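Local atomic coordinates of type II secretion ATPase XpsE (PDB entry 2D28), a protein that is a type II secretion ATPase, present here as its N-terminal domain. Residues A[18-30]-A[38-50]. The protein carries 1 engineered substitution. Numbering follows the deposited sequence.
Sequences RRLKDTDLVRARQ and GLLALLGRLGLVS. Engineered in segment 18-30: Val26 (natural residue Leu).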
loop_
_atom_site.group_PDB
_atom_site.type_symbol
_atom_site.label_atom_id
_atom_site.label_comp_id
_atom_site.label_asym_id
_atom_site.label_seq_id
_atom_site.Cartn_x
_atom_site.Cartn_y
_atom_site.Cartn_z
ATOM N N ARG A 18 -17.488 10.028 2.090
ATOM C CA ARG A 18 -17.156 11.423 2.132
ATOM C C ARG A 18 -15.727 11.730 2.558
ATOM O O ARG A 18 -15.430 12.748 3.200
ATOM C CB ARG A 18 -18.149 12.127 3.025
ATOM C CG ARG A 18 -19.565 11.937 2.469
ATOM C CD ARG A 18 -20.569 12.109 3.535
ATOM N NE ARG A 18 -20.502 13.481 3.993
ATOM C CZ ARG A 18 -20.638 13.879 5.264
ATOM N NH1 ARG A 18 -20.890 13.011 6.259
ATOM N NH2 ARG A 18 -20.546 15.177 5.534
ATOM N N ARG A 19 -14.823 10.856 2.160
ATOM C CA ARG A 19 -13.378 11.056 2.362
ATOM C C ARG A 19 -12.729 11.730 1.165
ATOM O O ARG A 19 -11.499 11.897 1.120
ATOM C CB ARG A 19 -12.731 9.690 2.579
ATOM C CG ARG A 19 -13.290 8.907 3.771
ATOM C CD ARG A 19 -12.840 7.441 3.866
ATOM N NE ARG A 19 -13.556 6.726 4.919
ATOM C CZ ARG A 19 -13.675 5.392 4.987
ATOM N NH1 ARG A 19 -13.218 4.618 4.056
ATOM N NH2 ARG A 19 -14.321 4.839 5.953
ATOM N N LEU A 20 -13.567 12.021 0.159
ATOM C CA LEU A 20 -13.160 12.632 -1.108
ATOM C C LEU A 20 -14.377 13.418 -1.637
ATOM O O LEU A 20 -15.490 12.876 -1.667
ATOM C CB LEU A 20 -12.793 11.557 -2.131
ATOM C CG LEU A 20 -12.538 12.015 -3.604
ATOM C CD1 LEU A 20 -11.308 12.856 -3.676
ATOM C CD2 LEU A 20 -12.367 10.817 -4.524
ATOM N N LYS A 21 -14.158 14.651 -2.074
ATOM C CA LYS A 21 -15.219 15.484 -2.653
ATOM C C LYS A 21 -15.297 15.279 -4.125
ATOM O O LYS A 21 -14.260 15.173 -4.814
ATOM C CB LYS A 21 -14.919 16.989 -2.471
ATOM C CG LYS A 21 -14.558 17.426 -1.093
ATOM C CD LYS A 21 -14.630 18.964 -1.040
ATOM C CE LYS A 21 -13.623 19.587 -0.096
ATOM N NZ LYS A 21 -13.002 20.816 -0.705
ATOM N N ASP A 22 -16.519 15.309 -4.649
ATOM C CA ASP A 22 -16.712 14.990 -6.034
ATOM C C ASP A 22 -16.104 16.073 -6.910
ATOM O O ASP A 22 -15.643 15.771 -8.018
ATOM C CB ASP A 22 -18.188 14.732 -6.357
ATOM C CG ASP A 22 -19.008 15.980 -6.447
ATOM O OD1 ASP A 22 -18.952 16.839 -5.519
ATOM O OD2 ASP A 22 -19.762 16.158 -7.445
ATOM N N THR A 23 -16.052 17.307 -6.399
ATOM C CA THR A 23 -15.399 18.402 -7.142
ATOM C C THR A 23 -13.921 18.171 -7.267
ATOM O O THR A 23 -13.349 18.332 -8.331
ATOM C CB THR A 23 -15.674 19.789 -6.516
ATOM O OG1 THR A 23 -15.354 19.786 -5.115
ATOM C CG2 THR A 23 -17.144 20.111 -6.591
ATOM N N ASP A 24 -13.291 17.754 -6.180
ATOM C CA ASP A 24 -11.887 17.400 -6.227
ATOM C C ASP A 24 -11.570 16.232 -7.176
ATOM O O ASP A 24 -10.499 16.186 -7.851
ATOM C CB ASP A 24 -11.393 17.028 -4.835
ATOM C CG ASP A 24 -11.319 18.211 -3.884
ATOM O OD1 ASP A 24 -11.458 19.380 -4.326
ATOM O OD2 ASP A 24 -11.150 18.041 -2.660
ATOM N N LEU A 25 -12.460 15.253 -7.201
ATOM C CA LEU A 25 -12.220 14.071 -7.999
ATOM C C LEU A 25 -12.290 14.465 -9.445
ATOM O O LEU A 25 -11.487 14.006 -10.206
ATOM C CB LEU A 25 -13.249 12.983 -7.718
ATOM C CG LEU A 25 -13.205 11.797 -8.672
ATOM C CD1 LEU A 25 -11.782 11.151 -8.743
ATOM C CD2 LEU A 25 -14.286 10.772 -8.230
ATOM N N VAL A 26 -13.265 15.299 -9.818
ATOM C CA VAL A 26 -13.389 15.728 -11.228
ATOM C C VAL A 26 -12.158 16.524 -11.679
ATOM O O VAL A 26 -11.662 16.327 -12.773
ATOM C CB VAL A 26 -14.750 16.464 -11.563
ATOM C CG1 VAL A 26 -15.138 17.490 -10.521
ATOM C CG2 VAL A 26 -14.703 17.121 -12.982
ATOM N N ARG A 27 -11.599 17.359 -10.810
ATOM C CA ARG A 27 -10.366 18.063 -11.168
ATOM C C ARG A 27 -9.189 17.094 -11.374
ATOM O O ARG A 27 -8.428 17.225 -12.334
ATOM C CB ARG A 27 -9.967 19.077 -10.111
ATOM C CG ARG A 27 -10.931 20.250 -9.850
ATOM C CD ARG A 27 -10.343 21.233 -8.783
ATOM N NE ARG A 27 -8.914 20.923 -8.622
ATOM C CZ ARG A 27 -8.308 20.504 -7.507
ATOM N NH1 ARG A 27 -8.975 20.386 -6.358
ATOM N NH2 ARG A 27 -7.003 20.224 -7.549
ATOM N N ALA A 28 -9.010 16.157 -10.453
ATOM C CA ALA A 28 -8.009 15.105 -10.608
ATOM C C ALA A 28 -8.312 14.275 -11.884
ATOM O O ALA A 28 -9.448 13.873 -12.131
ATOM C CB ALA A 28 -7.968 14.216 -9.362
ATOM N N ARG A 29 -7.299 14.139 -12.733
ATOM C CA ARG A 29 -7.286 13.295 -13.963
ATOM C C ARG A 29 -5.920 13.565 -14.640
ATOM O O ARG A 29 -5.745 14.572 -15.311
ATOM C CB ARG A 29 -8.434 13.512 -14.995
ATOM C CG ARG A 29 -9.717 14.192 -14.566
ATOM C CD ARG A 29 -9.693 15.698 -14.606
ATOM N NE ARG A 29 -8.964 16.156 -15.784
ATOM C CZ ARG A 29 -7.669 16.471 -15.822
ATOM N NH1 ARG A 29 -6.897 16.464 -14.736
ATOM N NH2 ARG A 29 -7.134 16.805 -16.985
ATOM N N GLN A 30 -4.940 12.693 -14.403
ATOM C CA GLN A 30 -3.552 13.005 -14.706
ATOM C C GLN A 30 -3.336 14.522 -14.949
ATOM O O GLN A 30 -4.230 15.343 -14.735
ATOM C CB GLN A 30 -3.078 12.178 -15.910
ATOM C CG GLN A 30 -4.074 12.167 -17.074
ATOM C CD GLN A 30 -3.463 12.651 -18.402
ATOM O OE1 GLN A 30 -2.222 12.620 -18.612
ATOM N NE2 GLN A 30 -4.338 13.101 -19.293
ATOM N N GLY A 38 -1.051 7.012 -11.134
ATOM C CA GLY A 38 -2.386 6.459 -10.981
ATOM C C GLY A 38 -3.356 7.495 -10.420
ATOM O O GLY A 38 -2.949 8.528 -9.910
ATOM N N LEU A 39 -4.640 7.199 -10.489
ATOM C CA LEU A 39 -5.649 8.146 -10.013
ATOM C C LEU A 39 -5.492 8.341 -8.509
ATOM O O LEU A 39 -5.440 9.490 -8.028
ATOM C CB LEU A 39 -7.084 7.707 -10.393
ATOM C CG LEU A 39 -8.233 8.568 -9.862
ATOM C CD1 LEU A 39 -7.983 10.071 -10.183
ATOM C CD2 LEU A 39 -9.511 8.091 -10.473
ATOM N N LEU A 40 -5.392 7.250 -7.748
ATOM C CA LEU A 40 -5.355 7.401 -6.302
ATOM C C LEU A 40 -4.046 8.092 -5.826
ATOM O O LEU A 40 -4.034 8.900 -4.918
ATOM C CB LEU A 40 -5.471 6.043 -5.613
ATOM C CG LEU A 40 -6.888 5.449 -5.680
ATOM C CD1 LEU A 40 -6.846 3.982 -5.292
ATOM C CD2 LEU A 40 -7.822 6.224 -4.730
ATOM N N ALA A 41 -2.955 7.716 -6.461
ATOM C CA ALA A 41 -1.652 8.469 -6.408
ATOM C C ALA A 41 -1.808 9.951 -6.651
ATOM O O ALA A 41 -1.312 10.727 -5.872
ATOM C CB ALA A 41 -0.662 7.857 -7.469
ATOM N N LEU A 42 -2.541 10.350 -7.680
ATOM C CA LEU A 42 -2.658 11.755 -8.030
ATOM C C LEU A 42 -3.465 12.494 -6.959
ATOM O O LEU A 42 -3.060 13.577 -6.523
ATOM C CB LEU A 42 -3.311 11.926 -9.372
ATOM C CG LEU A 42 -3.470 13.347 -9.893
ATOM C CD1 LEU A 42 -2.086 13.973 -10.082
ATOM C CD2 LEU A 42 -4.254 13.328 -11.174
ATOM N N LEU A 43 -4.572 11.878 -6.516
ATOM C CA LEU A 43 -5.365 12.388 -5.398
ATOM C C LEU A 43 -4.570 12.582 -4.138
ATOM O O LEU A 43 -4.743 13.575 -3.427
ATOM C CB LEU A 43 -6.603 11.467 -5.117
ATOM C CG LEU A 43 -7.628 11.376 -6.246
ATOM C CD1 LEU A 43 -8.620 10.240 -6.031
ATOM C CD2 LEU A 43 -8.391 12.738 -6.389
ATOM N N GLY A 44 -3.698 11.640 -3.819
ATOM C CA GLY A 44 -2.831 11.794 -2.685
ATOM C C GLY A 44 -1.865 12.962 -2.894
ATOM O O GLY A 44 -1.608 13.744 -1.958
ATOM N N ARG A 45 -1.348 13.095 -4.121
ATOM C CA ARG A 45 -0.311 14.097 -4.412
ATOM C C ARG A 45 -0.912 15.496 -4.487
ATOM O O ARG A 45 -0.222 16.449 -4.178
ATOM C CB ARG A 45 0.403 13.800 -5.734
ATOM C CG ARG A 45 1.659 14.689 -6.041
ATOM C CD ARG A 45 1.840 15.038 -7.570
ATOM N NE ARG A 45 3.110 15.712 -7.932
ATOM C CZ ARG A 45 4.327 15.162 -7.904
ATOM N NH1 ARG A 45 4.511 13.892 -7.523
ATOM N NH2 ARG A 45 5.389 15.894 -8.256
ATOM N N LEU A 46 -2.168 15.621 -4.927
ATOM C CA LEU A 46 -2.876 16.889 -4.906
ATOM C C LEU A 46 -3.414 17.285 -3.500
ATOM O O LEU A 46 -4.036 18.336 -3.343
ATOM C CB LEU A 46 -3.999 16.873 -5.920
ATOM C CG LEU A 46 -3.569 16.877 -7.389
ATOM C CD1 LEU A 46 -4.712 16.515 -8.291
ATOM C CD2 LEU A 46 -3.070 18.253 -7.767
ATOM N N GLY A 47 -3.152 16.475 -2.488
ATOM C CA GLY A 47 -3.653 16.719 -1.143
ATOM C C GLY A 47 -5.167 16.489 -0.937
ATOM O O GLY A 47 -5.777 16.997 0.033
ATOM N N LEU A 48 -5.783 15.707 -1.801
ATOM C CA LEU A 48 -7.229 15.591 -1.765
ATOM C C LEU A 48 -7.762 14.382 -1.017
ATOM O O LEU A 48 -8.997 14.271 -0.839
ATOM C CB LEU A 48 -7.794 15.592 -3.196
ATOM C CG LEU A 48 -7.240 16.704 -4.125
ATOM C CD1 LEU A 48 -7.776 16.513 -5.550
ATOM C CD2 LEU A 48 -7.509 18.106 -3.629
ATOM N N VAL A 49 -6.898 13.404 -0.746
ATOM C CA VAL A 49 -7.279 12.226 0.065
ATOM C C VAL A 49 -6.156 12.063 1.054
ATOM O O VAL A 49 -4.995 12.002 0.685
ATOM C CB VAL A 49 -7.441 10.944 -0.811
ATOM C CG1 VAL A 49 -7.603 9.668 0.005
ATOM C CG2 VAL A 49 -8.604 11.145 -1.701
ATOM N N SER A 50 -6.472 12.034 2.333
ATOM C CA SER A 50 -5.439 11.782 3.349
ATOM C C SER A 50 -4.863 10.365 3.278
ATOM O O SER A 50 -5.541 9.426 2.818
ATOM C CB SER A 50 -5.981 12.029 4.773
ATOM O OG SER A 50 -6.848 10.971 5.213
HETATM O O HOH W 1 -9.315 12.117 2.801
HETATM O O HOH W 2 -11.130 15.621 -1.427
#
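Leu48, the residue most covered here, lays its two methyl groups against Asp24 and Arg27. With CG beside its backbone N (chi1 -48°), its CD1 goes to Asp24, 3.6 Å from Asp24 O and also meeting Asp24 CB. Its CD2 lies against the Asp24 carboxylate and reaches the edge of the Arg27 guanidinium, 3.8 Å from Arg27 NH1. Asp24 and Arg27 form a salt bridge, Arg27 NH1 to Asp24 OD1 at 3.4 Å. A bend in the Arg27 chain at chi3 (15°) goes with the guanidinium reaching back to Asp24 and Leu48.

Ala28, just past the end of helix 22-27, points its small side chain at helix 39-45. Its CB meets several leucine methyls. Leu43 CD2 is pressed in tightly at 3.3 Å, while CD1 of Leu39, CD1 of Leu46 and CD2 of Leu42 stand farther off. Leu42 CD2 also touches the backbone beyond, 3.4 Å from Gln30 N.

Leu20 lies before the start of helix 22-27. It meets Leu43 at about a right angle, its CD1 against Leu43 CD2, and the same CD1 touches Val49 CG2 at 3.8 Å.

Two waters bridge the segments. One donates to Arg19 O and accepts from Ser50 N. The other accepts from Lys21 N and donates to Asp24 OD2 and Leu48 O, so it bridges the Asp24 carboxylate to the Leu48 carbonyl across the contact.

Leu20 and Leu25 also pack on helix 6-16, and Val49 on helix 51-62. The axes of helices 22-27 and 39-45 run at 115°, 10.6 Å apart at closest approach. Short helices joined through shared leucines form the small all-helical bundle at the N-terminal end of this chain.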